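Local coordinates for protein immunoreactive 84kD antigen PG93 (Porphyromonas gingivalis, PDB 5M11) that serves as an essential surface component of the type IX secretion system in an oral bacterium and binds zinc and calcium ions, at residues I475-V483 with V555-S563; A18-V26 with A284-S292. All coordinates share one frame; numbering follows the deposited sequence.

Contact 1 (I475-V483 with V555-S563)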
ATOM      1  N   ILE A 475      -1.212 -26.788   7.571  1.00 49.93           N
ATOM      2  CA  ILE A 475      -1.110 -28.248   7.608  1.00 50.51           C
ATOM      3  C   ILE A 475       0.183 -28.598   8.378  1.00 58.72           C
ATOM      4  O   ILE A 475       1.281 -28.391   7.862  1.00 59.00           O
ATOM      5  CB  ILE A 475      -1.165 -28.866   6.163  1.00 52.28           C
ATOM      6  CG1 ILE A 475      -2.445 -28.479   5.407  1.00 51.73           C
ATOM      7  CG2 ILE A 475      -0.960 -30.380   6.160  1.00 53.69           C
ATOM      8  CD1 ILE A 475      -2.418 -28.771   3.861  1.00 52.00           C
ATOM      9  N   LEU A 476       0.044 -29.098   9.613  1.00 58.45           N
ATOM     10  CA  LEU A 476       1.166 -29.496  10.467  1.00 59.84           C
ATOM     11  C   LEU A 476       1.892 -30.730   9.895  1.00 65.80           C
ATOM     12  O   LEU A 476       1.244 -31.504   9.169  1.00 65.49           O
ATOM     13  CB  LEU A 476       0.677 -29.784  11.900  1.00 61.23           C
ATOM     14  CG  LEU A 476       0.970 -28.677  12.893  1.00 66.74           C
ATOM     15  CD1 LEU A 476      -0.180 -27.726  13.004  1.00 66.97           C
ATOM     16  CD2 LEU A 476       1.299 -29.227  14.234  1.00 71.27           C
ATOM     17  N   PRO A 477       3.213 -30.944  10.230  1.00 63.21           N
ATOM     18  CA  PRO A 477       3.951 -32.105   9.693  1.00 63.53           C
ATOM     19  C   PRO A 477       3.277 -33.470   9.886  1.00 67.36           C
ATOM     20  O   PRO A 477       3.400 -34.311   8.998  1.00 67.50           O
ATOM     21  CB  PRO A 477       5.275 -32.041  10.454  1.00 66.01           C
ATOM     22  CG  PRO A 477       5.492 -30.605  10.658  1.00 68.71           C
ATOM     23  CD  PRO A 477       4.125 -30.097  11.033  1.00 64.25           C
ATOM     24  N   ASN A 478       2.533 -33.674  10.985  1.00 64.11           N
ATOM     25  CA  ASN A 478       1.818 -34.933  11.246  1.00 65.46           C
ATOM     26  C   ASN A 478       0.526 -35.093  10.385  1.00 70.25           C
ATOM     27  O   ASN A 478      -0.170 -36.107  10.496  1.00 70.86           O
ATOM     28  CB  ASN A 478       1.464 -35.034  12.733  1.00 65.13           C
ATOM     29  CG  ASN A 478       0.482 -33.996  13.210  1.00 72.41           C
ATOM     30  OD1 ASN A 478       0.387 -32.885  12.682  1.00 71.04           O
ATOM     31  ND2 ASN A 478      -0.239 -34.325  14.247  1.00 57.92           N
ATOM     32  N   GLY A 479       0.210 -34.089   9.570  1.00 66.74           N
ATOM     33  CA  GLY A 479      -0.955 -34.129   8.690  1.00 66.54           C
ATOM     34  C   GLY A 479      -2.205 -33.416   9.162  1.00 69.22           C
ATOM     35  O   GLY A 479      -3.155 -33.279   8.386  1.00 68.04           O
ATOM     36  N   ASP A 480      -2.227 -32.972  10.436  1.00 65.71           N
ATOM     37  CA  ASP A 480      -3.348 -32.227  11.016  1.00 64.86           C
ATOM     38  C   ASP A 480      -3.577 -30.941  10.226  1.00 66.25           C
ATOM     39  O   ASP A 480      -2.608 -30.310   9.782  1.00 64.84           O
ATOM     40  CB  ASP A 480      -3.069 -31.893  12.496  1.00 66.96           C
ATOM     41  CG  ASP A 480      -3.165 -33.052  13.462  1.00 73.69           C
ATOM     42  OD1 ASP A 480      -2.992 -34.215  13.022  1.00 72.38           O
ATOM     43  OD2 ASP A 480      -3.375 -32.796  14.668  1.00 82.95           O
ATOM     44  N   LYS A 481      -4.843 -30.566  10.025  1.00 61.22           N
ATOM     45  CA  LYS A 481      -5.169 -29.358   9.271  1.00 58.69           C
ATOM     46  C   LYS A 481      -5.921 -28.419  10.168  1.00 63.11           C
ATOM     47  O   LYS A 481      -6.930 -28.815  10.753  1.00 64.43           O
ATOM     48  CB  LYS A 481      -5.965 -29.695   7.995  1.00 59.61           C
ATOM     49  CG  LYS A 481      -5.149 -30.498   6.987  1.00 60.50           C
ATOM     50  CD  LYS A 481      -5.994 -31.454   6.181  1.00 72.92           C
ATOM     51  CE  LYS A 481      -5.154 -32.318   5.265  1.00 85.02           C
ATOM     52  NZ  LYS A 481      -4.661 -33.544   5.946  1.00 92.48           N
ATOM     53  N   TRP A 482      -5.396 -27.194  10.335  1.00 58.76           N
ATOM     54  CA  TRP A 482      -6.011 -26.143  11.158  1.00 58.60           C
ATOM     55  C   TRP A 482      -6.620 -25.128  10.246  1.00 61.20           C
ATOM     56  O   TRP A 482      -5.942 -24.639   9.338  1.00 59.65           O
ATOM     57  CB  TRP A 482      -4.995 -25.470  12.115  1.00 56.82           C
ATOM     58  CG  TRP A 482      -4.397 -26.368  13.169  1.00 58.42           C
ATOM     59  CD1 TRP A 482      -3.864 -27.607  12.981  1.00 61.47           C
ATOM     60  CD2 TRP A 482      -4.170 -26.042  14.553  1.00 59.18           C
ATOM     61  NE1 TRP A 482      -3.404 -28.111  14.177  1.00 62.48           N
ATOM     62  CE2 TRP A 482      -3.545 -27.159  15.149  1.00 63.85           C
ATOM     63  CE3 TRP A 482      -4.460 -24.924  15.355  1.00 61.12           C
ATOM     64  CZ2 TRP A 482      -3.207 -27.197  16.502  1.00 64.51           C
ATOM     65  CZ3 TRP A 482      -4.121 -24.960  16.693  1.00 64.15           C
ATOM     66  CH2 TRP A 482      -3.511 -26.091  17.259  1.00 65.63           C
ATOM     67  N   VAL A 483      -7.915 -24.849  10.431  1.00 59.14           N
ATOM     68  CA  VAL A 483      -8.622 -23.835   9.640  1.00 59.07           C
ATOM     69  C   VAL A 483      -9.342 -22.897  10.611  1.00 60.17           C
ATOM     70  O   VAL A 483     -10.117 -23.389  11.420  1.00 60.89           O
ATOM     71  CB  VAL A 483      -9.605 -24.395   8.555  1.00 65.12           C
ATOM     72  CG1 VAL A 483      -9.831 -23.370   7.456  1.00 65.07           C
ATOM     73  CG2 VAL A 483      -9.112 -25.696   7.935  1.00 64.55           C
ATOM     74  N   VAL A 555      -0.512 -22.190  21.165  1.00 75.33           N
ATOM     75  CA  VAL A 555      -0.773 -23.539  21.651  1.00 76.07           C
ATOM     76  C   VAL A 555       0.533 -24.321  21.520  1.00 80.29           C
ATOM     77  O   VAL A 555       1.038 -24.476  20.408  1.00 78.51           O
ATOM     78  CB  VAL A 555      -1.955 -24.235  20.911  1.00 78.56           C
ATOM     79  CG1 VAL A 555      -2.251 -25.609  21.515  1.00 79.83           C
ATOM     80  CG2 VAL A 555      -3.205 -23.368  20.927  1.00 78.71           C
ATOM     81  N   TYR A 556       1.086 -24.798  22.644  1.00 78.10           N
ATOM     82  CA  TYR A 556       2.309 -25.599  22.616  1.00 76.59           C
ATOM     83  C   TYR A 556       1.950 -27.054  22.181  1.00 78.64           C
ATOM     84  O   TYR A 556       0.779 -27.456  22.276  1.00 75.76           O
ATOM     85  CB  TYR A 556       3.013 -25.521  23.981  1.00 79.15           C
ATOM     86  CG  TYR A 556       3.815 -24.247  24.149  1.00 80.64           C
ATOM     87  CD1 TYR A 556       5.198 -24.285  24.305  1.00 83.17           C
ATOM     88  CD2 TYR A 556       3.199 -22.996  24.093  1.00 80.79           C
ATOM     89  CE1 TYR A 556       5.947 -23.111  24.430  1.00 83.83           C
ATOM     90  CE2 TYR A 556       3.938 -21.817  24.202  1.00 81.26           C
ATOM     91  CZ  TYR A 556       5.311 -21.878  24.368  1.00 88.43           C
ATOM     92  OH  TYR A 556       6.035 -20.716  24.462  1.00 89.14           O
ATOM     93  N   ASN A 557       2.944 -27.801  21.633  1.00 76.08           N
ATOM     94  CA  ASN A 557       2.806 -29.191  21.139  1.00 76.14           C
ATOM     95  C   ASN A 557       1.460 -29.342  20.392  1.00 78.18           C
ATOM     96  O   ASN A 557       0.556 -30.075  20.828  1.00 79.74           O
ATOM     97  CB  ASN A 557       2.970 -30.223  22.288  1.00 80.96           C
ATOM     98  CG  ASN A 557       2.643 -31.662  21.915  1.00112.80           C
ATOM     99  OD1 ASN A 557       2.897 -32.130  20.788  1.00105.87           O
ATOM    100  ND2 ASN A 557       1.992 -32.373  22.833  1.00106.89           N
ATOM    101  N   ALA A 558       1.324 -28.572  19.289  1.00 70.62           N
ATOM    102  CA  ALA A 558       0.115 -28.498  18.464  1.00 67.50           C
ATOM    103  C   ALA A 558      -0.223 -29.839  17.778  1.00 69.11           C
ATOM    104  O   ALA A 558      -1.400 -30.131  17.570  1.00 67.74           O
ATOM    105  CB  ALA A 558       0.268 -27.400  17.436  1.00 65.75           C
ATOM    106  N   ALA A 559       0.806 -30.657  17.475  1.00 65.54           N
ATOM    107  CA  ALA A 559       0.714 -31.980  16.844  1.00 65.35           C
ATOM    108  C   ALA A 559      -0.126 -33.013  17.675  1.00 72.94           C
ATOM    109  O   ALA A 559      -0.719 -33.947  17.102  1.00 73.22           O
ATOM    110  CB  ALA A 559       2.115 -32.523  16.611  1.00 66.10           C
ATOM    111  N   GLY A 560      -0.189 -32.827  18.992  1.00 70.32           N
ATOM    112  CA  GLY A 560      -0.932 -33.747  19.838  1.00 72.41           C
ATOM    113  C   GLY A 560      -2.346 -33.355  20.228  1.00 76.45           C
ATOM    114  O   GLY A 560      -2.962 -34.066  21.031  1.00 79.41           O
ATOM    115  N   VAL A 561      -2.879 -32.240  19.683  1.00 68.96           N
ATOM    116  CA  VAL A 561      -4.206 -31.737  20.053  1.00 68.42           C
ATOM    117  C   VAL A 561      -5.286 -32.751  19.746  1.00 70.81           C
ATOM    118  O   VAL A 561      -6.123 -32.974  20.618  1.00 72.30           O
ATOM    119  CB  VAL A 561      -4.585 -30.336  19.497  1.00 71.22           C
ATOM    120  CG1 VAL A 561      -3.721 -29.238  20.118  1.00 70.71           C
ATOM    121  CG2 VAL A 561      -4.540 -30.279  17.969  1.00 69.25           C
ATOM    122  N   LEU A 562      -5.243 -33.410  18.561  1.00 65.46           N
ATOM    123  CA  LEU A 562      -6.258 -34.409  18.176  1.00 65.81           C
ATOM    124  C   LEU A 562      -6.200 -35.683  19.044  1.00 71.49           C
ATOM    125  O   LEU A 562      -7.214 -36.374  19.174  1.00 72.14           O
ATOM    126  CB  LEU A 562      -6.159 -34.806  16.693  1.00 63.85           C
ATOM    127  CG  LEU A 562      -6.587 -33.797  15.638  1.00 66.74           C
ATOM    128  CD1 LEU A 562      -6.497 -34.414  14.260  1.00 66.01           C
ATOM    129  CD2 LEU A 562      -7.990 -33.260  15.885  1.00 69.74           C
ATOM    130  N   SER A 563      -5.017 -35.977  19.622  1.00 68.50           N
ATOM    131  CA  SER A 563      -4.742 -37.138  20.454  1.00 70.93           C
ATOM    132  C   SER A 563      -4.942 -36.866  21.949  1.00 78.38           C
ATOM    133  O   SER A 563      -5.111 -37.824  22.698  1.00 80.71           O
ATOM    134  CB  SER A 563      -3.313 -37.608  20.217  1.00 75.05           C
ATOM    135  OG  SER A 563      -3.156 -38.951  20.649  1.00 91.20           O
TER
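W482 reaches A558 and V561 because its CG lies beside the backbone N and anti to the carbonyl carbon (chi1 -64°), which carries the six-membered side of the indole across to V555-S563. N478 meets A559 differently: its CG sits between the backbone N and the carbonyl carbon (chi1 65°), which brings N478 ND2 within 2.9 Å of A559 O, beside the A559 methyl. The CZ2 corner of W482 does most of the touching. It lies 3.6 Å from A558 CB and 3.7 Å from V561 CG2, both oblique to the ring, while A558 O lies at the edge and in the ring plane. V555 CB also approaches this edge near the plane, 4.4 Å from W482 CH2. Beside the indole, L476 places its CD2 branch 3.8 Å from A558 CB. D480 and L562 approach from opposite directions, with D480 OD2 3.5 Å from L562 CG; the other carboxylate oxygen, OD1, is bonded to N501. The N478 OD1 atom receives a weak bond from D480 N. A type I turn from L476 to G479, with G479 at positive phi and L476 N bonded to D480 O, fits a hairpin with a G1 bulge. Behind it, K481 turns away from V555-S563, its NZ bonded to G479 O in the carbonyl plane and salt-bridged to D502, a calcium ligand. The hairpin thus joins strands 469-475 and 481-485 of one propeller blade and abuts the 3-10 segment that follows strand 551-555 in the next, with strand 544-548 under L476, W482, V555 and A558, and strand 497-501 beside W482 and L562.

Contact 2 (A18-V26 with A284-S292). With PEG (di(hydroxyethyl)ether), chain Q.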
ATOM      1  N   ALA A  18       2.986   0.508  -7.311  1.00 59.82           N
ATOM      2  CA  ALA A  18       2.407   0.369  -8.639  1.00 61.10           C
ATOM      3  C   ALA A  18       2.225   1.727  -9.392  1.00 69.32           C
ATOM      4  O   ALA A  18       1.865   2.752  -8.799  1.00 67.49           O
ATOM      5  CB  ALA A  18       1.066  -0.333  -8.523  1.00 61.29           C
ATOM      6  N   ILE A  19       2.436   1.699 -10.723  1.00 97.68           N
ATOM      7  CA  ILE A  19       2.251   2.883 -11.555  1.00 94.39           C
ATOM      8  C   ILE A  19       0.828   2.749 -12.157  1.00102.17           C
ATOM      9  O   ILE A  19      -0.110   3.310 -11.578  1.00100.41           O
ATOM     10  CB  ILE A  19       3.438   3.058 -12.548  1.00 98.45           C
ATOM     11  CG1 ILE A  19       4.628   3.734 -11.817  1.00 98.00           C
ATOM     12  CG2 ILE A  19       3.072   3.850 -13.795  1.00 95.56           C
ATOM     13  CD1 ILE A  19       5.661   2.755 -11.238  1.00114.82           C
ATOM     14  N   HIS A  20       0.642   1.940 -13.209  1.00103.46           N
ATOM     15  CA  HIS A  20      -0.662   1.645 -13.814  1.00104.63           C
ATOM     16  C   HIS A  20      -1.442   2.982 -14.264  1.00103.59           C
ATOM     17  O   HIS A  20      -0.954   3.692 -15.158  1.00101.87           O
ATOM     18  CB  HIS A  20      -1.461   0.713 -12.832  1.00107.63           C
ATOM     19  CG  HIS A  20      -2.858   0.298 -13.211  1.00111.99           C
ATOM     20  ND1 HIS A  20      -3.322   0.367 -14.516  1.00114.52           N
ATOM     21  CD2 HIS A  20      -3.853  -0.169 -12.420  1.00113.88           C
ATOM     22  CE1 HIS A  20      -4.578  -0.039 -14.468  1.00114.62           C
ATOM     23  NE2 HIS A  20      -4.940  -0.374 -13.229  1.00114.83           N
ATOM     24  N   LYS A  21      -2.624   3.286 -13.663  1.00 96.71           N
ATOM     25  CA  LYS A  21      -3.586   4.338 -14.029  1.00 91.64           C
ATOM     26  C   LYS A  21      -3.079   5.781 -13.845  1.00 88.54           C
ATOM     27  O   LYS A  21      -3.313   6.366 -12.789  1.00 86.50           O
ATOM     28  CB  LYS A  21      -4.882   4.128 -13.219  1.00 93.93           C
ATOM     29  CG  LYS A  21      -6.127   4.821 -13.759  1.00106.19           C
ATOM     30  CD  LYS A  21      -7.253   4.666 -12.753  1.00118.34           C
ATOM     31  CE  LYS A  21      -8.419   5.583 -13.000  1.00126.29           C
ATOM     32  NZ  LYS A  21      -9.244   5.737 -11.771  1.00134.86           N
ATOM     33  N   THR A  22      -2.474   6.381 -14.902  1.00 81.90           N
ATOM     34  CA  THR A  22      -1.950   7.764 -14.896  1.00 76.41           C
ATOM     35  C   THR A  22      -3.146   8.721 -14.914  1.00 76.18           C
ATOM     36  O   THR A  22      -3.812   8.885 -15.935  1.00 76.21           O
ATOM     37  CB  THR A  22      -0.935   7.967 -16.038  1.00 77.96           C
ATOM     38  OG1 THR A  22       0.161   7.101 -15.775  1.00 87.95           O
ATOM     39  CG2 THR A  22      -0.410   9.395 -16.152  1.00 63.94           C
ATOM     40  N   GLU A  23      -3.426   9.321 -13.748  1.00 68.48           N
ATOM     41  CA  GLU A  23      -4.563  10.198 -13.529  1.00 63.94           C
ATOM     42  C   GLU A  23      -4.215  11.689 -13.691  1.00 62.91           C
ATOM     43  O   GLU A  23      -5.135  12.504 -13.774  1.00 60.64           O
ATOM     44  CB  GLU A  23      -5.151   9.925 -12.139  1.00 64.72           C
ATOM     45  CG  GLU A  23      -5.911   8.610 -12.068  1.00 78.53           C
ATOM     46  CD  GLU A  23      -6.067   7.969 -10.702  1.00107.40           C
ATOM     47  OE1 GLU A  23      -5.082   7.959  -9.929  1.00106.83           O
ATOM     48  OE2 GLU A  23      -7.149   7.392 -10.444  1.00106.38           O
ATOM     49  N   LYS A  24      -2.913  12.043 -13.747  1.00 57.75           N
ATOM     50  CA  LYS A  24      -2.437  13.431 -13.859  1.00 54.11           C
ATOM     51  C   LYS A  24      -1.115  13.512 -14.626  1.00 61.03           C
ATOM     52  O   LYS A  24      -0.358  12.534 -14.646  1.00 65.74           O
ATOM     53  CB  LYS A  24      -2.268  14.064 -12.466  1.00 53.19           C
ATOM     54  CG  LYS A  24      -3.483  14.871 -12.023  1.00 60.23           C
ATOM     55  CD  LYS A  24      -4.129  14.290 -10.794  1.00 65.54           C
ATOM     56  CE  LYS A  24      -5.422  14.976 -10.458  1.00 71.61           C
ATOM     57  NZ  LYS A  24      -6.180  14.177  -9.458  1.00 85.21           N
ATOM     58  N   ALA A  25      -0.845  14.682 -15.251  1.00 53.31           N
ATOM     59  CA  ALA A  25       0.328  14.972 -16.080  1.00 53.29           C
ATOM     60  C   ALA A  25       0.663  16.455 -16.034  1.00 55.94           C
ATOM     61  O   ALA A  25      -0.243  17.292 -16.102  1.00 53.18           O
ATOM     62  CB  ALA A  25       0.062  14.552 -17.512  1.00 55.43           C
ATOM     63  N   VAL A  26       1.960  16.784 -15.886  1.00 53.48           N
ATOM     64  CA  VAL A  26       2.494  18.152 -15.794  1.00 51.17           C
ATOM     65  C   VAL A  26       3.750  18.258 -16.675  1.00 60.60           C
ATOM     66  O   VAL A  26       4.650  17.411 -16.546  1.00 62.97           O
ATOM     67  CB  VAL A  26       2.820  18.539 -14.308  1.00 51.78           C
ATOM     68  CG1 VAL A  26       3.651  19.819 -14.206  1.00 50.38           C
ATOM     69  CG2 VAL A  26       1.572  18.646 -13.451  1.00 48.44           C
ATOM     70  N   ALA A 284      -2.796  12.360 -19.958  1.00 66.30           N
ATOM     71  CA  ALA A 284      -2.951  11.254 -19.007  1.00 66.98           C
ATOM     72  C   ALA A 284      -4.197  10.474 -19.441  1.00 73.92           C
ATOM     73  O   ALA A 284      -5.314  11.011 -19.432  1.00 72.17           O
ATOM     74  CB  ALA A 284      -3.076  11.768 -17.576  1.00 64.27           C
ATOM     75  N   LEU A 285      -3.992   9.253 -19.937  1.00 73.71           N
ATOM     76  CA  LEU A 285      -5.076   8.434 -20.463  1.00 75.30           C
ATOM     77  C   LEU A 285      -5.503   7.370 -19.466  1.00 82.42           C
ATOM     78  O   LEU A 285      -6.332   6.516 -19.779  1.00 85.06           O
ATOM     79  CB  LEU A 285      -4.653   7.821 -21.808  1.00 78.66           C
ATOM     80  CG  LEU A 285      -4.437   8.860 -22.913  1.00 80.65           C
ATOM     81  CD1 LEU A 285      -3.526   8.347 -23.976  1.00 84.43           C
ATOM     82  CD2 LEU A 285      -5.737   9.292 -23.507  1.00 80.87           C
ATOM     83  N   GLY A 286      -4.972   7.475 -18.255  1.00 78.92           N
ATOM     84  CA  GLY A 286      -5.290   6.579 -17.160  1.00 81.32           C
ATOM     85  C   GLY A 286      -4.779   5.174 -17.359  1.00 92.66           C
ATOM     86  O   GLY A 286      -3.562   4.944 -17.371  1.00 94.11           O
ATOM     87  N   GLU A 287      -5.725   4.233 -17.547  1.00 93.20           N
ATOM     88  CA  GLU A 287      -5.459   2.802 -17.673  1.00 99.36           C
ATOM     89  C   GLU A 287      -4.467   2.496 -18.823  1.00106.29           C
ATOM     90  O   GLU A 287      -3.850   1.425 -18.827  1.00110.41           O
ATOM     91  CB  GLU A 287      -6.773   2.016 -17.815  1.00103.72           C
ATOM     92  CG  GLU A 287      -7.046   1.042 -16.666  1.00118.48           C
ATOM     93  CD  GLU A 287      -7.746   1.568 -15.421  1.00139.59           C
ATOM     94  OE1 GLU A 287      -8.807   2.222 -15.557  1.00135.16           O
ATOM     95  OE2 GLU A 287      -7.275   1.256 -14.304  1.00134.89           O
ATOM     96  N   GLU A 288      -4.266   3.465 -19.739  1.00100.27           N
ATOM     97  CA  GLU A 288      -3.290   3.371 -20.817  1.00102.74           C
ATOM     98  C   GLU A 288      -1.974   3.930 -20.300  1.00104.90           C
ATOM     99  O   GLU A 288      -0.964   3.238 -20.349  1.00110.36           O
ATOM    100  CB  GLU A 288      -3.769   4.116 -22.078  1.00103.07           C
ATOM    101  CG  GLU A 288      -2.915   3.897 -23.326  1.00119.46           C
ATOM    102  CD  GLU A 288      -1.607   4.667 -23.470  1.00138.34           C
ATOM    103  OE1 GLU A 288      -1.339   5.595 -22.668  1.00 94.49           O
ATOM    104  OE2 GLU A 288      -0.840   4.329 -24.402  1.00148.37           O
ATOM    105  N   GLY A 289      -2.001   5.170 -19.819  1.00 94.48           N
ATOM    106  CA  GLY A 289      -0.836   5.877 -19.298  1.00 91.27           C
ATOM    107  C   GLY A 289      -0.651   7.239 -19.942  1.00 88.46           C
ATOM    108  O   GLY A 289      -1.624   7.951 -20.209  1.00 83.85           O
ATOM    109  N   LEU A 290       0.607   7.609 -20.202  1.00 84.08           N
ATOM    110  CA  LEU A 290       0.931   8.900 -20.799  1.00 80.24           C
ATOM    111  C   LEU A 290       0.964   8.828 -22.310  1.00 87.20           C
ATOM    112  O   LEU A 290       1.041   7.731 -22.891  1.00 92.00           O
ATOM    113  CB  LEU A 290       2.273   9.422 -20.277  1.00 79.58           C
ATOM    114  CG  LEU A 290       2.267  10.035 -18.889  1.00 80.95           C
ATOM    115  CD1 LEU A 290       3.593   9.807 -18.223  1.00 83.46           C
ATOM    116  CD2 LEU A 290       1.942  11.528 -18.937  1.00 78.24           C
ATOM    117  N   ALA A 291       0.910  10.016 -22.947  1.00 80.64           N
ATOM    118  CA  ALA A 291       0.979  10.246 -24.398  1.00 81.96           C
ATOM    119  C   ALA A 291       1.211  11.713 -24.648  1.00 80.84           C
ATOM    120  O   ALA A 291       0.759  12.530 -23.855  1.00 76.50           O
ATOM    121  CB  ALA A 291      -0.302   9.791 -25.090  1.00 83.38           C
ATOM    122  N   SER A 292       1.929  12.051 -25.725  1.00 77.90           N
ATOM    123  CA  SER A 292       2.198  13.432 -26.124  1.00 74.63           C
ATOM    124  C   SER A 292       1.354  13.799 -27.353  1.00 77.76           C
ATOM    125  O   SER A 292       1.110  12.933 -28.191  1.00 82.03           O
ATOM    126  CB  SER A 292       3.679  13.624 -26.411  1.00 79.64           C
ATOM    127  OG  SER A 292       4.100  12.712 -27.407  1.00 92.79           O
TER
HETATM  128  C1  PEG Q 816      -8.669  -0.882 -11.774  1.00 77.04           C
HETATM  129  O1  PEG Q 816      -7.925   0.318 -11.751  1.00 76.08           O
HETATM  130  C2  PEG Q 816      -8.624  -1.549 -13.115  1.00 79.71           C
HETATM  131  O2  PEG Q 816      -7.280  -1.757 -13.530  1.00 83.09           O
HETATM  132  C3  PEG Q 816      -6.997  -3.118 -13.845  1.00 84.94           C
HETATM  133  C4  PEG Q 816      -6.139  -3.226 -15.078  1.00 84.20           C
HETATM  134  O4  PEG Q 816      -4.778  -2.909 -14.820  1.00 82.74           O
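T22 and G286 are joined by an antiparallel, hydrogen-bonded single bridge. T22 N donates to G286 O at 3.1 Å, meeting it 46° out of the carbonyl plane, and G286 N returns a weak bond to T22 O at 3.0 Å. The T22 hydroxyl is paired with Y41 OH, whereas its CG2, anti to the backbone N (chi1 -64° for OG1), is left to pack 3.8 Å from A284 CB and 3.9 Å from L290 CG. A25 CB adds to this apolar patch, 3.8 Å from L290 CD2. Nearer the surface, E287 bends at chi2 and brings its carboxylate over to H20, the ring and carboxylate planes 52° apart. A di(hydroxyethyl)ether molecule, presumably a crystallisation additive, links the two: H20 NE2 donates to its O2 at 2.7 Å, and its O1 donates to E287 OE2 at 2.8 Å. K21 NZ forms a salt bridge with E23 OE2, which it meets on the anti side, while E23 OE1 accepts from N37 N and K24 NZ donates to S66 O. Opposite V35, E23 and K24 form a classic beta bulge. The bridge itself joins the first and last blades of a seven-bladed beta-propeller.

How the contacts relate
Near the N terminus, strand 13-16 completes the four-stranded blade that also holds 636-642, 647-652 and 655-660, and the chain then crosses into the first propeller. Contact 2 opens there and closes after 257 intervening residues, when the seventh blade returns beside the first, so its loop takes in nearly the whole ring. Contact 1 follows in series in the second propeller and closes a shorter loop of 71 residues between adjacent blades. The two loops neither nest nor cross. Their centres lie about 50 Å apart on opposite sides of the chain's centre; one lies where the ring of the first propeller closes, and the other joins two consecutive blades of the second.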